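Local structure of metallo-carboxypeptidase (Pseudomonas aeruginosa, 4A39) at residues Lys370-Gly373 and Gln374-Ser378. The protein is a zinc-dependent carboxypeptidase of the M14 family, probably removing C-terminal residues from peptides or proteins. Residues are numbered along the deposited sequence; the frame is centred on the assembly and turned at random.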
ATOM      1  N   LYS A 370      -4.843   4.811   7.452  1.00  5.03           N
ATOM      2  CA  LYS A 370      -5.112   6.243   7.348  1.00  5.26           C
ATOM      3  C   LYS A 370      -4.455   6.979   8.510  1.00  5.47           C
ATOM      4  O   LYS A 370      -3.864   8.040   8.329  1.00  5.69           O
ATOM      5  CB  LYS A 370      -6.625   6.503   7.370  1.00  5.36           C
ATOM      6  CG  LYS A 370      -7.348   6.058   6.103  1.00  5.74           C
ATOM      7  CD  LYS A 370      -8.849   6.317   6.163  1.00  6.63           C
ATOM      8  CE  LYS A 370      -9.166   7.798   6.239  1.00  7.81           C
ATOM      9  NZ  LYS A 370     -10.638   8.013   6.121  1.00 10.68           N
ATOM     10  N   ARG A 371      -4.554   6.404   9.704  1.00  5.58           N
ATOM     11  CA  ARG A 371      -3.982   7.023  10.898  1.00  6.98           C
ATOM     12  C   ARG A 371      -2.461   7.094  10.806  1.00  7.86           C
ATOM     13  O   ARG A 371      -1.853   8.094  11.197  1.00  6.33           O
ATOM     14  CB  ARG A 371      -4.391   6.239  12.154  1.00  9.85           C
ATOM     15  CG  ARG A 371      -4.342   7.060  13.439  1.00 13.81           C
ATOM     16  CD  ARG A 371      -3.446   6.439  14.504  1.00 16.57           C
ATOM     17  NE  ARG A 371      -3.804   5.060  14.839  1.00 18.57           N
ATOM     18  CZ  ARG A 371      -4.959   4.681  15.381  1.00 18.43           C
ATOM     19  NH1 ARG A 371      -5.896   5.578  15.657  1.00 22.13           N
ATOM     20  NH2 ARG A 371      -5.175   3.397  15.646  1.00 18.29           N
ATOM     21  N   LEU A 372      -1.840   6.035  10.295  1.00  6.61           N
ATOM     22  CA  LEU A 372      -0.389   6.026  10.163  1.00  5.04           C
ATOM     23  C   LEU A 372       0.030   7.151   9.217  1.00  5.97           C
ATOM     24  O   LEU A 372       1.059   7.802   9.426  1.00  6.16           O
ATOM     25  CB  LEU A 372       0.104   4.676   9.632  1.00  5.23           C
ATOM     26  CG  LEU A 372       1.626   4.527   9.506  1.00  6.47           C
ATOM     27  CD1 LEU A 372       2.277   4.533  10.885  1.00  6.42           C
ATOM     28  CD2 LEU A 372       1.942   3.222   8.784  1.00  6.12           C
ATOM     29  N   GLY A 373      -0.775   7.390   8.185  1.00  5.89           N
ATOM     30  CA  GLY A 373      -0.460   8.455   7.248  1.00  5.75           C
ATOM     31  C   GLY A 373      -0.445   9.794   7.961  1.00  6.49           C
ATOM     32  O   GLY A 373       0.410  10.647   7.711  1.00  6.71           O
ATOM     33  N   GLN A 374      -1.398   9.983   8.864  1.00  6.85           N
ATOM     34  CA  GLN A 374      -1.475  11.228   9.608  1.00  7.85           C
ATOM     35  C   GLN A 374      -0.325  11.354  10.608  1.00  7.69           C
ATOM     36  O   GLN A 374       0.188  12.452  10.830  1.00  8.47           O
ATOM     37  CB  GLN A 374      -2.828  11.321  10.315  1.00 10.51           C
ATOM     38  CG  GLN A 374      -3.992  11.343   9.333  1.00 12.42           C
ATOM     39  CD  GLN A 374      -5.340  11.447  10.013  1.00 17.92           C
ATOM     40  OE1 GLN A 374      -5.713  10.587  10.810  1.00 20.43           O
ATOM     41  NE2 GLN A 374      -6.082  12.502   9.697  1.00 21.16           N
ATOM     42  N   ASP A 375       0.093  10.238  11.203  1.00  8.22           N
ATOM     43  CA  ASP A 375       1.187  10.289  12.167  1.00  7.93           C
ATOM     44  C   ASP A 375       2.516  10.525  11.461  1.00  9.08           C
ATOM     45  O   ASP A 375       3.439  11.103  12.036  1.00  7.74           O
ATOM     46  CB  ASP A 375       1.242   9.009  13.009  1.00  7.94           C
ATOM     47  CG  ASP A 375       0.059   8.884  13.956  1.00 10.23           C
ATOM     48  OD1 ASP A 375      -0.439   9.931  14.429  1.00  9.39           O
ATOM     49  OD2 ASP A 375      -0.363   7.746  14.245  1.00  9.42           O
ATOM     50  N   VAL A 376       2.614  10.079  10.214  1.00  7.55           N
ATOM     51  CA  VAL A 376       3.831  10.300   9.447  1.00  7.34           C
ATOM     52  C   VAL A 376       3.957  11.803   9.186  1.00  7.44           C
ATOM     53  O   VAL A 376       5.055  12.359   9.221  1.00  7.17           O
ATOM     54  CB  VAL A 376       3.798   9.529   8.105  1.00  7.44           C
ATOM     55  CG1 VAL A 376       4.851  10.082   7.153  1.00  7.73           C
ATOM     56  CG2 VAL A 376       4.061   8.047   8.355  1.00  8.49           C
ATOM     57  N   LEU A 377       2.832  12.463   8.928  1.00  7.82           N
ATOM     58  CA  LEU A 377       2.855  13.901   8.688  1.00  7.98           C
ATOM     59  C   LEU A 377       3.373  14.612   9.933  1.00  9.07           C
ATOM     60  O   LEU A 377       4.138  15.568   9.828  1.00  8.94           O
ATOM     61  CB  LEU A 377       1.459  14.418   8.321  1.00  8.97           C
ATOM     62  CG  LEU A 377       1.018  14.147   6.879  1.00 10.41           C
ATOM     63  CD1 LEU A 377      -0.404  14.642   6.665  1.00  9.37           C
ATOM     64  CD2 LEU A 377       1.971  14.846   5.922  1.00 10.45           C
ATOM     65  N   SER A 378       2.962  14.137  11.106  1.00 10.21           N
ATOM     66  CA  SER A 378       3.421  14.733  12.358  1.00  9.10           C
ATOM     67  C   SER A 378       4.932  14.574  12.477  1.00  9.26           C
ATOM     68  O   SER A 378       5.630  15.488  12.922  1.00  9.42           O
ATOM     69  CB  SER A 378       2.746  14.067  13.561  1.00  9.29           C
ATOM     70  OG  SER A 378       1.384  14.444  13.662  1.00 11.69           O
TER
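R371 and D375, one turn apart on the same helix, run side by side and point the same way, their guanidinium and carboxylate planes only 19° apart. The touch is made by the aliphatic part of the arginine: CD of R371 comes to 3.4 Å from OD2 of D375, while NE of R371 stays 4.4 Å from that oxygen, beyond a salt bridge. With CG anti to the backbone N (chi1 -157°) and bends at the next two torsions, the R371 chain leads its guanidinium on away from the carboxylate, with OD2 of D375 near the guanidinium plane at its edge, and NH2 forms its salt bridge with E312. The aspartate may still favour the arginine's charge from nearby.

Underneath, four i to i+4 bonds satisfy successive carbonyls. D375 N reaches R371 O at 2.9 Å, and V376 N meets L372 O at the same distance. The bond from Q374 N to K370 O is longer, at 3.2 Å. So is that from L377 N to G373 O, at 3.3 Å; the glycine that offers this carbonyl has no side chain and is buried in the turn. CG of Q374 rests 3.5 Å from K370 O, and the extended chain carries the polar amide along a partly exposed flank, where glutamine is at home.

K370 sends its ammonium away from this turn to salt bridges with E191 and E195. CG of L372 lies 4.4 Å from CG2 of V376, giving an apolar pair that presses on F189, while L377 packs on L193. Helix 366-383 thus packs on helix 185-196 through both apolar side chains and salt bridges. S378 OG, hydrogen-bonded to R196 and E204, ties it also to helix 203-211, and L372 touches V281 just before strand 282-284, at the edge of the seven-stranded mixed sheet.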